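Local coordinates for protein M157 (Murid herpesvirus 1, PDB 2NYK) that serves mouse cytomegalovirus as an MHC class I-like ligand for Ly49 receptors of natural killer cells, at residues A[75-83]-A[95-103]; A[202-210]-A[236-247]. The protein carries 1 engineered substitution. All coordinates share one frame; numbering follows the deposited sequence.

Contact 1: residues A[75-83]-A[95-103]; sequences FLDIQKMRL and QRICVRYAC
Helix 75-83 packs over strand 96-103 on the face that bears Ile97, Val99 and Tyr101, its direction 148° from that of the strand, roughly antiparallel, with 9.4 Å between the segment axes. At the Tyr101 end, Phe75 and Tyr101 form a T-shaped pair: the edge of Phe75 stands over the centre of the tyrosine ring, planes at 89°, with Phe75 CZ 3.5 Å from Tyr101 CD1. Phe75 CG is swung anti to the backbone N, which sends the ring toward the strand. One turn on, Gln79 CG lies over a face of the Phe75 ring, and a bend at chi2 (-57°) turns the amide to the phenol end of Tyr101, NE2 3.3 Å from OH. The extended Arg82 reaches the same place; its NH1 donates to Gln79 OE1 over 2.9 Å, in the amide plane and on a lone pair. A water accepts from Arg82 NH1 and hydrogen-bonds Tyr101 OH, linking helix to strand. Toward the other end Leu83 packs on two branched residues, CB 3.7 Å from Ile97 CG2 and CD1 3.8 Å from Val99 CG1. The arrangement is the helix-on-sheet packing of the MHC class I-like platform. Apolar and aromatic packing thus carries the contact, while the Arg82 bond probably fixes the rotation of the Gln79 amide and the water relays the polar link to the tyrosine hydroxyl.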
ATOM      1  N   PHE A  75      12.140  11.092  -7.346  1.00 22.58           N
ATOM      2  CA  PHE A  75      10.902  11.850  -7.129  1.00 22.55           C
ATOM      3  C   PHE A  75      10.684  12.117  -5.635  1.00 22.77           C
ATOM      4  O   PHE A  75      10.445  13.245  -5.216  1.00 23.35           O
ATOM      5  CB  PHE A  75       9.687  11.115  -7.716  1.00 22.49           C
ATOM      6  CG  PHE A  75       8.407  11.856  -7.518  1.00 22.58           C
ATOM      7  CD1 PHE A  75       8.079  12.927  -8.345  1.00 21.80           C
ATOM      8  CD2 PHE A  75       7.555  11.533  -6.465  1.00 21.93           C
ATOM      9  CE1 PHE A  75       6.937  13.657  -8.135  1.00 19.74           C
ATOM     10  CE2 PHE A  75       6.369  12.239  -6.284  1.00 22.56           C
ATOM     11  CZ  PHE A  75       6.062  13.292  -7.108  1.00 22.99           C
ATOM     12  N   LEU A  76      10.810  11.071  -4.831  1.00 23.91           N
ATOM     13  CA  LEU A  76      10.605  11.157  -3.385  1.00 25.49           C
ATOM     14  C   LEU A  76      11.673  12.006  -2.692  1.00 26.72           C
ATOM     15  O   LEU A  76      11.372  12.754  -1.759  1.00 26.86           O
ATOM     16  CB  LEU A  76      10.627   9.744  -2.803  1.00 26.52           C
ATOM     17  CG  LEU A  76       9.405   8.906  -3.198  1.00 26.45           C
ATOM     18  CD1 LEU A  76       9.633   7.438  -2.898  1.00 27.00           C
ATOM     19  CD2 LEU A  76       8.172   9.411  -2.485  1.00 25.86           C
ATOM     20  N   ASP A  77      12.918  11.866  -3.153  1.00 26.36           N
ATOM     21  CA  ASP A  77      14.055  12.647  -2.649  1.00 27.29           C
ATOM     22  C   ASP A  77      13.840  14.136  -2.888  1.00 26.02           C
ATOM     23  O   ASP A  77      14.008  14.936  -1.993  1.00 27.19           O
ATOM     24  CB  ASP A  77      15.361  12.176  -3.318  1.00 28.16           C
ATOM     25  CG  ASP A  77      16.602  12.745  -2.645  1.00 31.80           C
ATOM     26  OD1 ASP A  77      17.603  12.993  -3.351  1.00 36.93           O
ATOM     27  OD2 ASP A  77      16.578  12.950  -1.420  1.00 35.72           O
ATOM     28  N   ILE A  78      13.438  14.490  -4.098  1.00 26.10           N
ATOM     29  CA  ILE A  78      13.108  15.866  -4.437  1.00 26.18           C
ATOM     30  C   ILE A  78      11.949  16.426  -3.592  1.00 27.23           C
ATOM     31  O   ILE A  78      12.036  17.551  -3.102  1.00 27.73           O
ATOM     32  CB  ILE A  78      12.788  16.016  -5.936  1.00 25.79           C
ATOM     33  CG1 ILE A  78      14.054  15.763  -6.783  1.00 25.80           C
ATOM     34  CG2 ILE A  78      12.182  17.393  -6.208  1.00 25.28           C
ATOM     35  CD1 ILE A  78      13.837  15.905  -8.290  1.00 24.32           C
ATOM     36  N   GLN A  79      10.873  15.652  -3.433  1.00 26.90           N
ATOM     37  CA  GLN A  79       9.766  16.070  -2.564  1.00 27.48           C
ATOM     38  C   GLN A  79      10.234  16.253  -1.115  1.00 28.22           C
ATOM     39  O   GLN A  79       9.900  17.245  -0.472  1.00 28.93           O
ATOM     40  CB  GLN A  79       8.604  15.054  -2.618  1.00 27.32           C
ATOM     41  CG  GLN A  79       7.886  14.949  -3.973  1.00 24.90           C
ATOM     42  CD  GLN A  79       7.316  16.272  -4.466  1.00 25.47           C
ATOM     43  OE1 GLN A  79       6.936  17.134  -3.675  1.00 28.18           O
ATOM     44  NE2 GLN A  79       7.249  16.435  -5.783  1.00 26.72           N
ATOM     45  N   LYS A  80      11.012  15.310  -0.602  1.00 30.02           N
ATOM     46  CA  LYS A  80      11.551  15.463   0.738  1.00 32.81           C
ATOM     47  C   LYS A  80      12.326  16.778   0.900  1.00 34.26           C
ATOM     48  O   LYS A  80      12.070  17.522   1.845  1.00 34.76           O
ATOM     49  CB  LYS A  80      12.410  14.267   1.140  1.00 32.92           C
ATOM     50  CG  LYS A  80      12.518  14.131   2.647  1.00 36.15           C
ATOM     51  CD  LYS A  80      13.403  12.982   3.084  1.00 39.76           C
ATOM     52  CE  LYS A  80      14.863  13.342   2.958  1.00 42.71           C
ATOM     53  NZ  LYS A  80      15.732  12.281   3.525  1.00 45.96           N
ATOM     54  N   MET A  81      13.242  17.072  -0.022  1.00 35.74           N
ATOM     55  CA  MET A  81      14.033  18.313   0.047  1.00 38.22           C
ATOM     56  C   MET A  81      13.140  19.544  -0.012  1.00 38.63           C
ATOM     57  O   MET A  81      13.347  20.506   0.733  1.00 39.02           O
ATOM     58  CB  MET A  81      15.075  18.372  -1.074  1.00 38.16           C
ATOM     59  CG  MET A  81      16.122  17.279  -0.972  1.00 41.38           C
ATOM     60  SD  MET A  81      17.471  17.404  -2.157  1.00 47.36           S
ATOM     61  CE  MET A  81      16.650  17.064  -3.713  1.00 46.17           C
ATOM     62  N   ARG A  82      12.145  19.486  -0.892  1.00 39.08           N
ATOM     63  CA  ARG A  82      11.146  20.532  -1.038  1.00 40.11           C
ATOM     64  C   ARG A  82      10.399  20.818   0.259  1.00 41.04           C
ATOM     65  O   ARG A  82      10.216  21.985   0.624  1.00 41.04           O
ATOM     66  CB  ARG A  82      10.150  20.128  -2.111  1.00 40.08           C
ATOM     67  CG  ARG A  82       9.053  21.109  -2.366  1.00 40.48           C
ATOM     68  CD  ARG A  82       7.974  20.409  -3.131  1.00 42.81           C
ATOM     69  NE  ARG A  82       6.908  21.306  -3.536  1.00 44.63           N
ATOM     70  CZ  ARG A  82       5.673  20.904  -3.815  1.00 46.23           C
ATOM     71  NH1 ARG A  82       5.351  19.610  -3.732  1.00 45.60           N
ATOM     72  NH2 ARG A  82       4.757  21.801  -4.174  1.00 46.97           N
ATOM     73  N   LEU A  83       9.958  19.756   0.937  1.00 42.15           N
ATOM     74  CA  LEU A  83       9.226  19.887   2.199  1.00 43.63           C
ATOM     75  C   LEU A  83      10.109  20.428   3.323  1.00 44.92           C
ATOM     76  O   LEU A  83       9.652  21.244   4.117  1.00 45.16           O
ATOM     77  CB  LEU A  83       8.587  18.564   2.629  1.00 42.78           C
ATOM     78  CG  LEU A  83       7.575  17.806   1.758  1.00 43.13           C
ATOM     79  CD1 LEU A  83       6.833  16.826   2.637  1.00 42.23           C
ATOM     80  CD2 LEU A  83       6.593  18.718   1.008  1.00 41.34           C
ATOM     81  N   GLN A  95       4.432  21.418  12.958  1.00 46.06           N
ATOM     82  CA  GLN A  95       5.543  20.577  13.379  1.00 45.27           C
ATOM     83  C   GLN A  95       5.856  19.510  12.340  1.00 44.33           C
ATOM     84  O   GLN A  95       6.889  18.842  12.423  1.00 44.67           O
ATOM     85  CB  GLN A  95       5.236  19.922  14.728  1.00 45.69           C
ATOM     86  CG  GLN A  95       5.283  20.890  15.904  1.00 46.88           C
ATOM     87  CD  GLN A  95       6.632  21.588  16.028  1.00 48.76           C
ATOM     88  OE1 GLN A  95       7.666  20.948  16.254  1.00 49.35           O
ATOM     89  NE2 GLN A  95       6.626  22.908  15.869  1.00 48.94           N
ATOM     90  N   ARG A  96       4.961  19.354  11.364  1.00 42.40           N
ATOM     91  CA  ARG A  96       5.144  18.360  10.318  1.00 40.71           C
ATOM     92  C   ARG A  96       4.438  18.712   9.012  1.00 37.99           C
ATOM     93  O   ARG A  96       3.477  19.482   8.984  1.00 36.68           O
ATOM     94  CB  ARG A  96       4.712  16.970  10.806  1.00 41.53           C
ATOM     95  CG  ARG A  96       3.281  16.904  11.301  1.00 45.01           C
ATOM     96  CD  ARG A  96       3.134  15.902  12.468  1.00 50.90           C
ATOM     97  NE  ARG A  96       3.770  14.607  12.195  1.00 55.06           N
ATOM     98  CZ  ARG A  96       3.389  13.760  11.238  1.00 57.06           C
ATOM     99  NH1 ARG A  96       2.375  14.063  10.433  1.00 57.95           N
ATOM    100  NH2 ARG A  96       4.031  12.607  11.079  1.00 58.24           N
ATOM    101  N   ILE A  97       4.928  18.134   7.926  1.00 35.42           N
ATOM    102  CA  ILE A  97       4.294  18.315   6.622  1.00 33.69           C
ATOM    103  C   ILE A  97       4.359  17.003   5.841  1.00 32.23           C
ATOM    104  O   ILE A  97       5.366  16.296   5.865  1.00 30.84           O
ATOM    105  CB  ILE A  97       4.947  19.459   5.812  1.00 34.03           C
ATOM    106  CG1 ILE A  97       4.203  19.691   4.494  1.00 34.88           C
ATOM    107  CG2 ILE A  97       6.431  19.164   5.559  1.00 34.96           C
ATOM    108  CD1 ILE A  97       4.607  20.951   3.778  1.00 38.48           C
ATOM    109  N   CYS A  98       3.266  16.688   5.168  1.00 30.08           N
ATOM    110  CA  CYS A  98       3.213  15.499   4.353  1.00 29.67           C
ATOM    111  C   CYS A  98       2.700  15.846   2.960  1.00 27.51           C
ATOM    112  O   CYS A  98       1.825  16.705   2.804  1.00 25.06           O
ATOM    113  CB  CYS A  98       2.333  14.455   5.035  1.00 29.64           C
ATOM    114  SG  CYS A  98       2.213  12.911   4.132  1.00 38.13           S
ATOM    115  N   VAL A  99       3.268  15.184   1.951  1.00 25.63           N
ATOM    116  CA  VAL A  99       2.778  15.299   0.580  1.00 24.67           C
ATOM    117  C   VAL A  99       2.484  13.899   0.046  1.00 23.38           C
ATOM    118  O   VAL A  99       3.239  12.968   0.317  1.00 22.78           O
ATOM    119  CB  VAL A  99       3.753  16.080  -0.342  1.00 25.01           C
ATOM    120  CG1 VAL A  99       5.147  15.375  -0.442  1.00 26.55           C
ATOM    121  CG2 VAL A  99       3.159  16.287  -1.730  1.00 26.55           C
ATOM    122  N   ARG A 100       1.387  13.762  -0.700  1.00 21.38           N
ATOM    123  CA  ARG A 100       1.012  12.486  -1.302  1.00 22.02           C
ATOM    124  C   ARG A 100       0.568  12.647  -2.756  1.00 20.67           C
ATOM    125  O   ARG A 100      -0.356  13.400  -3.033  1.00 19.17           O
ATOM    126  CB  ARG A 100      -0.132  11.847  -0.500  1.00 21.75           C
ATOM    127  CG  ARG A 100      -0.574  10.457  -0.996  1.00 25.45           C
ATOM    128  CD  ARG A 100      -1.816   9.996  -0.172  1.00 29.54           C
ATOM    129  NE  ARG A 100      -2.362   8.709  -0.631  1.00 36.57           N
ATOM    130  CZ  ARG A 100      -1.789   7.517  -0.423  1.00 40.17           C
ATOM    131  NH1 ARG A 100      -0.636   7.418   0.230  1.00 42.47           N
ATOM    132  NH2 ARG A 100      -2.360   6.409  -0.878  1.00 40.49           N
ATOM    133  N   TYR A 101       1.226  11.933  -3.669  1.00 19.83           N
ATOM    134  CA  TYR A 101       0.826  11.931  -5.074  1.00 20.98           C
ATOM    135  C   TYR A 101       0.144  10.606  -5.312  1.00 21.51           C
ATOM    136  O   TYR A 101       0.775   9.546  -5.191  1.00 22.81           O
ATOM    137  CB  TYR A 101       2.029  12.055  -6.000  1.00 20.50           C
ATOM    138  CG  TYR A 101       2.614  13.457  -6.098  1.00 22.32           C
ATOM    139  CD1 TYR A 101       3.287  14.035  -5.023  1.00 23.93           C
ATOM    140  CD2 TYR A 101       2.461  14.209  -7.266  1.00 24.83           C
ATOM    141  CE1 TYR A 101       3.803  15.334  -5.100  1.00 25.34           C
ATOM    142  CE2 TYR A 101       2.983  15.516  -7.359  1.00 25.80           C
ATOM    143  CZ  TYR A 101       3.646  16.052  -6.277  1.00 28.26           C
ATOM    144  OH  TYR A 101       4.160  17.329  -6.358  1.00 33.39           O
ATOM    145  N   ALA A 102      -1.142  10.659  -5.612  1.00 20.66           N
ATOM    146  CA  ALA A 102      -1.909   9.456  -5.888  1.00 20.91           C
ATOM    147  C   ALA A 102      -2.165   9.474  -7.391  1.00 22.38           C
ATOM    148  O   ALA A 102      -2.986  10.275  -7.901  1.00 20.22           O
ATOM    149  CB  ALA A 102      -3.205   9.480  -5.088  1.00 20.38           C
ATOM    150  N   CYS A 103      -1.441   8.609  -8.099  1.00 22.96           N
ATOM    151  CA  CYS A 103      -1.394   8.654  -9.565  1.00 25.45           C
ATOM    152  C   CYS A 103      -2.002   7.419 -10.234  1.00 24.98           C
ATOM    153  O   CYS A 103      -1.724   6.285  -9.831  1.00 25.02           O
ATOM    154  CB  CYS A 103       0.056   8.815 -10.033  1.00 26.20           C
ATOM    155  SG  CYS A 103       0.869  10.283  -9.396  1.00 30.33           S
TER
HETATM  156  O   HOH W   1       2.978  19.491  -5.717  1.00 44.53           O

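Contact 2: residues A[202-210]-A[236-247]; sequences VPFTVELSL and SHAQRCYVTSSL
In the immunoglobulin-like beta sandwich, strand 204-208 pairs antiparallel with strand 241-245. Thr205 with Thr244 and Glu207 with Tyr242 are the hydrogen-bonded pairs, each closed by two backbone bonds; Tyr242 N donates to Glu207 O at 2.7 Å. On the face of Phe204, Val206 and Leu208, Val206 CG1 packs 3.5 Å from Cys241 SG, whose disulfide to Cys194 crosses the sandwich core to strand 192-198, as the characteristic immunoglobulin disulfide does. Phe204 CD1 meets Val243 CG1 at 4.1 Å, and the Phe204 ring packs against strands 192-198 and 227-233 of the opposing layer. On the other face Thr205 and Thr244 lie side by side, and the Tyr242 ring presents its edge to Glu207 O and Ser209 CB. Beyond the paired strands, Pro203 O accepts from Ser246 N and, weakly, from Ser246 OG, while Ser245 OG takes Leu247 N in an ST turn. At the far end Ser209 is the centre of an inverse gamma turn. Its OG sits between its own N and carbonyl carbon (chi1 62°), where it meets the 236-240 loop: it accepts from Arg240 N at 3.0 Å and, more weakly, from Gln239 N at 3.2 Å.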
ATOM      1  N   VAL A 202      -2.859  -5.561  -0.714  1.00 22.37           N
ATOM      2  CA  VAL A 202      -4.263  -5.214  -0.877  1.00 23.62           C
ATOM      3  C   VAL A 202      -4.931  -5.188   0.506  1.00 23.38           C
ATOM      4  O   VAL A 202      -4.771  -6.134   1.291  1.00 24.67           O
ATOM      5  CB  VAL A 202      -4.984  -6.218  -1.837  1.00 24.06           C
ATOM      6  CG1 VAL A 202      -6.469  -6.005  -1.792  1.00 24.89           C
ATOM      7  CG2 VAL A 202      -4.480  -6.035  -3.289  1.00 24.49           C
ATOM      8  N   PRO A 203      -5.621  -4.083   0.843  1.00 23.23           N
ATOM      9  CA  PRO A 203      -6.306  -4.054   2.119  1.00 23.41           C
ATOM     10  C   PRO A 203      -7.435  -5.072   2.280  1.00 24.11           C
ATOM     11  O   PRO A 203      -8.099  -5.465   1.313  1.00 22.70           O
ATOM     12  CB  PRO A 203      -6.811  -2.600   2.211  1.00 24.72           C
ATOM     13  CG  PRO A 203      -5.865  -1.831   1.350  1.00 21.54           C
ATOM     14  CD  PRO A 203      -5.690  -2.765   0.178  1.00 22.48           C
ATOM     15  N   PHE A 204      -7.628  -5.537   3.508  1.00 25.59           N
ATOM     16  CA  PHE A 204      -8.736  -6.467   3.780  1.00 26.61           C
ATOM     17  C   PHE A 204      -9.105  -6.377   5.248  1.00 27.85           C
ATOM     18  O   PHE A 204      -8.322  -5.838   6.046  1.00 28.06           O
ATOM     19  CB  PHE A 204      -8.345  -7.910   3.387  1.00 26.93           C
ATOM     20  CG  PHE A 204      -7.252  -8.509   4.236  1.00 26.21           C
ATOM     21  CD1 PHE A 204      -7.560  -9.214   5.397  1.00 25.09           C
ATOM     22  CD2 PHE A 204      -5.905  -8.349   3.877  1.00 25.26           C
ATOM     23  CE1 PHE A 204      -6.532  -9.743   6.200  1.00 26.76           C
ATOM     24  CE2 PHE A 204      -4.872  -8.885   4.673  1.00 25.12           C
ATOM     25  CZ  PHE A 204      -5.171  -9.580   5.805  1.00 22.81           C
ATOM     26  N   THR A 205     -10.281  -6.888   5.620  1.00 29.78           N
ATOM     27  CA  THR A 205     -10.696  -6.867   7.027  1.00 31.31           C
ATOM     28  C   THR A 205     -11.066  -8.264   7.495  1.00 32.24           C
ATOM     29  O   THR A 205     -11.437  -9.112   6.690  1.00 32.38           O
ATOM     30  CB  THR A 205     -11.886  -5.894   7.303  1.00 31.32           C
ATOM     31  OG1 THR A 205     -13.050  -6.365   6.617  1.00 33.48           O
ATOM     32  CG2 THR A 205     -11.576  -4.495   6.848  1.00 30.91           C
ATOM     33  N   VAL A 206     -10.924  -8.504   8.795  1.00 33.92           N
ATOM     34  CA  VAL A 206     -11.221  -9.796   9.404  1.00 36.05           C
ATOM     35  C   VAL A 206     -12.238  -9.564  10.527  1.00 38.29           C
ATOM     36  O   VAL A 206     -12.040  -8.696  11.408  1.00 38.64           O
ATOM     37  CB  VAL A 206      -9.966 -10.473   9.973  1.00 35.77           C
ATOM     38  CG1 VAL A 206     -10.287 -11.879  10.504  1.00 35.79           C
ATOM     39  CG2 VAL A 206      -8.899 -10.561   8.917  1.00 36.17           C
ATOM     40  N   GLU A 207     -13.333 -10.313  10.465  1.00 40.01           N
ATOM     41  CA  GLU A 207     -14.421 -10.188  11.438  1.00 42.13           C
ATOM     42  C   GLU A 207     -14.882 -11.564  11.901  1.00 42.47           C
ATOM     43  O   GLU A 207     -15.039 -12.477  11.078  1.00 42.65           O
ATOM     44  CB  GLU A 207     -15.611  -9.456  10.814  1.00 42.49           C
ATOM     45  CG  GLU A 207     -15.281  -8.052  10.331  1.00 46.75           C
ATOM     46  CD  GLU A 207     -16.338  -7.496   9.395  1.00 52.06           C
ATOM     47  OE1 GLU A 207     -16.855  -8.263   8.538  1.00 54.24           O
ATOM     48  OE2 GLU A 207     -16.639  -6.275   9.512  1.00 55.31           O
ATOM     49  N   LEU A 208     -15.095 -11.695  13.214  1.00 43.42           N
ATOM     50  CA  LEU A 208     -15.706 -12.892  13.819  1.00 43.94           C
ATOM     51  C   LEU A 208     -17.221 -12.766  13.838  1.00 44.67           C
ATOM     52  O   LEU A 208     -17.758 -11.658  13.856  1.00 44.13           O
ATOM     53  CB  LEU A 208     -15.192 -13.119  15.250  1.00 43.51           C
ATOM     54  CG  LEU A 208     -13.708 -13.471  15.430  1.00 43.81           C
ATOM     55  CD1 LEU A 208     -13.316 -13.565  16.894  1.00 42.61           C
ATOM     56  CD2 LEU A 208     -13.323 -14.746  14.693  1.00 41.30           C
ATOM     57  N   SER A 209     -17.914 -13.903  13.834  1.00 45.73           N
ATOM     58  CA  SER A 209     -19.381 -13.906  13.930  1.00 46.83           C
ATOM     59  C   SER A 209     -19.838 -13.755  15.387  1.00 47.55           C
ATOM     60  O   SER A 209     -20.525 -14.628  15.930  1.00 47.94           O
ATOM     61  CB  SER A 209     -19.949 -15.184  13.314  1.00 46.73           C
ATOM     62  OG  SER A 209     -19.483 -16.316  14.027  1.00 46.55           O
ATOM     63  N   LEU A 210     -19.434 -12.644  16.007  1.00 48.54           N
ATOM     64  CA  LEU A 210     -19.786 -12.309  17.393  1.00 49.35           C
ATOM     65  C   LEU A 210     -21.276 -11.990  17.563  1.00 49.57           C
ATOM     66  O   LEU A 210     -21.651 -10.812  17.749  1.00 49.63           O
ATOM     67  CB  LEU A 210     -18.930 -11.127  17.884  1.00 49.62           C
ATOM     68  CG  LEU A 210     -17.445 -11.409  18.134  1.00 50.36           C
ATOM     69  CD1 LEU A 210     -16.631 -10.115  18.262  1.00 50.93           C
ATOM     70  CD2 LEU A 210     -17.289 -12.282  19.368  1.00 51.46           C
ATOM     71  N   SER A 236     -15.602 -15.690  23.745  1.00 50.74           N
ATOM     72  CA  SER A 236     -16.427 -15.824  22.547  1.00 50.86           C
ATOM     73  C   SER A 236     -16.506 -17.278  22.098  1.00 50.74           C
ATOM     74  O   SER A 236     -15.499 -18.033  22.204  1.00 50.81           O
ATOM     75  CB  SER A 236     -15.865 -14.972  21.410  1.00 51.11           C
ATOM     76  OG  SER A 236     -16.441 -15.322  20.148  1.00 51.46           O
ATOM     77  N   HIS A 237     -17.705 -17.655  21.588  1.00 50.33           N
ATOM     78  CA  HIS A 237     -17.878 -18.970  20.973  1.00 49.74           C
ATOM     79  C   HIS A 237     -18.295 -18.805  19.514  1.00 49.14           C
ATOM     80  O   HIS A 237     -19.077 -19.603  18.980  1.00 48.96           O
ATOM     81  CB  HIS A 237     -18.916 -19.799  21.754  1.00 49.99           C
ATOM     82  N   ALA A 238     -17.758 -17.759  18.880  1.00 48.30           N
ATOM     83  CA  ALA A 238     -18.032 -17.450  17.478  1.00 47.33           C
ATOM     84  C   ALA A 238     -17.617 -18.609  16.585  1.00 46.69           C
ATOM     85  O   ALA A 238     -16.553 -19.226  16.785  1.00 46.62           O
ATOM     86  CB  ALA A 238     -17.320 -16.159  17.057  1.00 47.51           C
ATOM     87  N   GLN A 239     -18.463 -18.906  15.601  1.00 45.95           N
ATOM     88  CA  GLN A 239     -18.295 -20.118  14.795  1.00 45.21           C
ATOM     89  C   GLN A 239     -17.777 -19.838  13.389  1.00 44.59           C
ATOM     90  O   GLN A 239     -17.452 -20.774  12.658  1.00 44.18           O
ATOM     91  CB  GLN A 239     -19.604 -20.933  14.743  1.00 45.40           C
ATOM     92  CG  GLN A 239     -20.075 -21.477  16.095  1.00 45.45           C
ATOM     93  CD  GLN A 239     -19.071 -22.429  16.735  1.00 45.98           C
ATOM     94  OE1 GLN A 239     -18.825 -23.536  16.231  1.00 46.07           O
ATOM     95  NE2 GLN A 239     -18.487 -22.001  17.855  1.00 46.25           N
ATOM     96  N   ARG A 240     -17.708 -18.555  13.024  1.00 43.59           N
ATOM     97  CA  ARG A 240     -17.281 -18.131  11.690  1.00 42.71           C
ATOM     98  C   ARG A 240     -16.293 -16.958  11.744  1.00 41.46           C
ATOM     99  O   ARG A 240     -16.456 -16.026  12.532  1.00 40.80           O
ATOM    100  CB  ARG A 240     -18.487 -17.737  10.837  1.00 43.16           C
ATOM    101  CG  ARG A 240     -19.350 -18.897  10.375  1.00 45.72           C
ATOM    102  CD  ARG A 240     -20.816 -18.550  10.477  1.00 50.58           C
ATOM    103  NE  ARG A 240     -21.170 -18.240  11.861  1.00 55.35           N
ATOM    104  CZ  ARG A 240     -22.395 -17.933  12.297  1.00 57.39           C
ATOM    105  NH1 ARG A 240     -23.434 -17.886  11.459  1.00 58.70           N
ATOM    106  NH2 ARG A 240     -22.578 -17.670  13.587  1.00 58.28           N
ATOM    107  N   CYS A 241     -15.257 -17.047  10.914  1.00 39.71           N
ATOM    108  CA  CYS A 241     -14.312 -15.945  10.699  1.00 38.32           C
ATOM    109  C   CYS A 241     -14.459 -15.518   9.248  1.00 37.25           C
ATOM    110  O   CYS A 241     -14.289 -16.322   8.335  1.00 36.94           O
ATOM    111  CB  CYS A 241     -12.874 -16.378  10.992  1.00 38.18           C
ATOM    112  SG  CYS A 241     -11.650 -15.077  10.681  1.00 37.24           S
ATOM    113  N   TYR A 242     -14.831 -14.263   9.061  1.00 36.40           N
ATOM    114  CA  TYR A 242     -15.033 -13.679   7.740  1.00 35.94           C
ATOM    115  C   TYR A 242     -13.822 -12.846   7.318  1.00 34.85           C
ATOM    116  O   TYR A 242     -13.211 -12.136   8.122  1.00 33.87           O
ATOM    117  CB  TYR A 242     -16.279 -12.789   7.725  1.00 36.81           C
ATOM    118  CG  TYR A 242     -17.565 -13.540   8.014  1.00 39.33           C
ATOM    119  CD1 TYR A 242     -17.946 -13.817   9.328  1.00 42.61           C
ATOM    120  CD2 TYR A 242     -18.390 -13.974   6.978  1.00 41.39           C
ATOM    121  CE1 TYR A 242     -19.126 -14.508   9.610  1.00 44.74           C
ATOM    122  CE2 TYR A 242     -19.581 -14.671   7.247  1.00 43.88           C
ATOM    123  CZ  TYR A 242     -19.937 -14.931   8.568  1.00 44.92           C
ATOM    124  OH  TYR A 242     -21.094 -15.615   8.859  1.00 47.57           O
ATOM    125  N   VAL A 243     -13.498 -12.951   6.039  1.00 33.33           N
ATOM    126  CA  VAL A 243     -12.431 -12.177   5.458  1.00 31.95           C
ATOM    127  C   VAL A 243     -12.989 -11.427   4.275  1.00 31.39           C
ATOM    128  O   VAL A 243     -13.451 -12.030   3.324  1.00 30.39           O
ATOM    129  CB  VAL A 243     -11.278 -13.066   4.984  1.00 32.13           C
ATOM    130  CG1 VAL A 243     -10.169 -12.205   4.402  1.00 30.92           C
ATOM    131  CG2 VAL A 243     -10.763 -13.951   6.127  1.00 30.60           C
ATOM    132  N   THR A 244     -12.911 -10.104   4.330  1.00 31.54           N
ATOM    133  CA  THR A 244     -13.434  -9.266   3.259  1.00 32.19           C
ATOM    134  C   THR A 244     -12.295  -8.472   2.654  1.00 32.60           C
ATOM    135  O   THR A 244     -11.598  -7.731   3.358  1.00 32.37           O
ATOM    136  CB  THR A 244     -14.563  -8.310   3.766  1.00 32.50           C
ATOM    137  OG1 THR A 244     -15.509  -9.056   4.547  1.00 32.31           O
ATOM    138  CG2 THR A 244     -15.276  -7.630   2.596  1.00 31.89           C
ATOM    139  N   SER A 245     -12.130  -8.631   1.345  1.00 33.03           N
ATOM    140  CA  SER A 245     -11.058  -7.999   0.587  1.00 33.44           C
ATOM    141  C   SER A 245     -11.505  -6.768  -0.217  1.00 34.36           C
ATOM    142  O   SER A 245     -12.563  -6.774  -0.848  1.00 33.67           O
ATOM    143  CB  SER A 245     -10.444  -9.019  -0.362  1.00 32.93           C
ATOM    144  OG  SER A 245      -9.473  -8.411  -1.184  1.00 30.97           O
ATOM    145  N   SER A 246     -10.665  -5.730  -0.200  1.00 35.42           N
ATOM    146  CA  SER A 246     -10.835  -4.536  -1.052  1.00 37.00           C
ATOM    147  C   SER A 246     -10.920  -4.912  -2.531  1.00 37.31           C
ATOM    148  O   SER A 246     -11.478  -4.171  -3.341  1.00 37.14           O
ATOM    149  CB  SER A 246      -9.666  -3.579  -0.856  1.00 36.57           C
ATOM    150  OG  SER A 246      -9.816  -2.907   0.390  1.00 41.11           O
ATOM    151  N   LEU A 247     -10.362  -6.070  -2.865  1.00 37.93           N
ATOM    152  CA  LEU A 247     -10.360  -6.593  -4.223  1.00 38.73           C
ATOM    153  C   LEU A 247     -11.783  -6.907  -4.686  1.00 39.11           C
ATOM    154  O   LEU A 247     -12.039  -7.012  -5.880  1.00 40.06           O
ATOM    155  CB  LEU A 247      -9.460  -7.835  -4.290  1.00 39.01           C
ATOM    156  CG  LEU A 247      -8.853  -8.268  -5.622  1.00 39.71           C
ATOM    157  CD1 LEU A 247      -7.854  -7.248  -6.135  1.00 41.94           C
ATOM    158  CD2 LEU A 247      -8.198  -9.616  -5.467  1.00 40.86           C
TER
HETATM  159  O   HOH W   2     -14.581  -9.314   7.007  1.00 33.93           O

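Contact 1 closes before contact 2 opens along the chain, and the two lie on opposite sides of its centre, about 35 Å apart between centres and about 9 Å between nearest atoms, without touching. They share no helix, strand or sheet: 75-83 belongs to helix 71-90 resting on the seven-stranded sheet through strand 96-106, whereas 202-210 and 236-247 pair neighbouring strands of the immunoglobulin-like sandwich. Helix-to-sheet packing in one and strand-to-strand pairing in the other are consistent with the MHC class I plan of a platform followed by an immunoglobulin-like domain. Each contact thus helps build its own domain, and neither bridges the two.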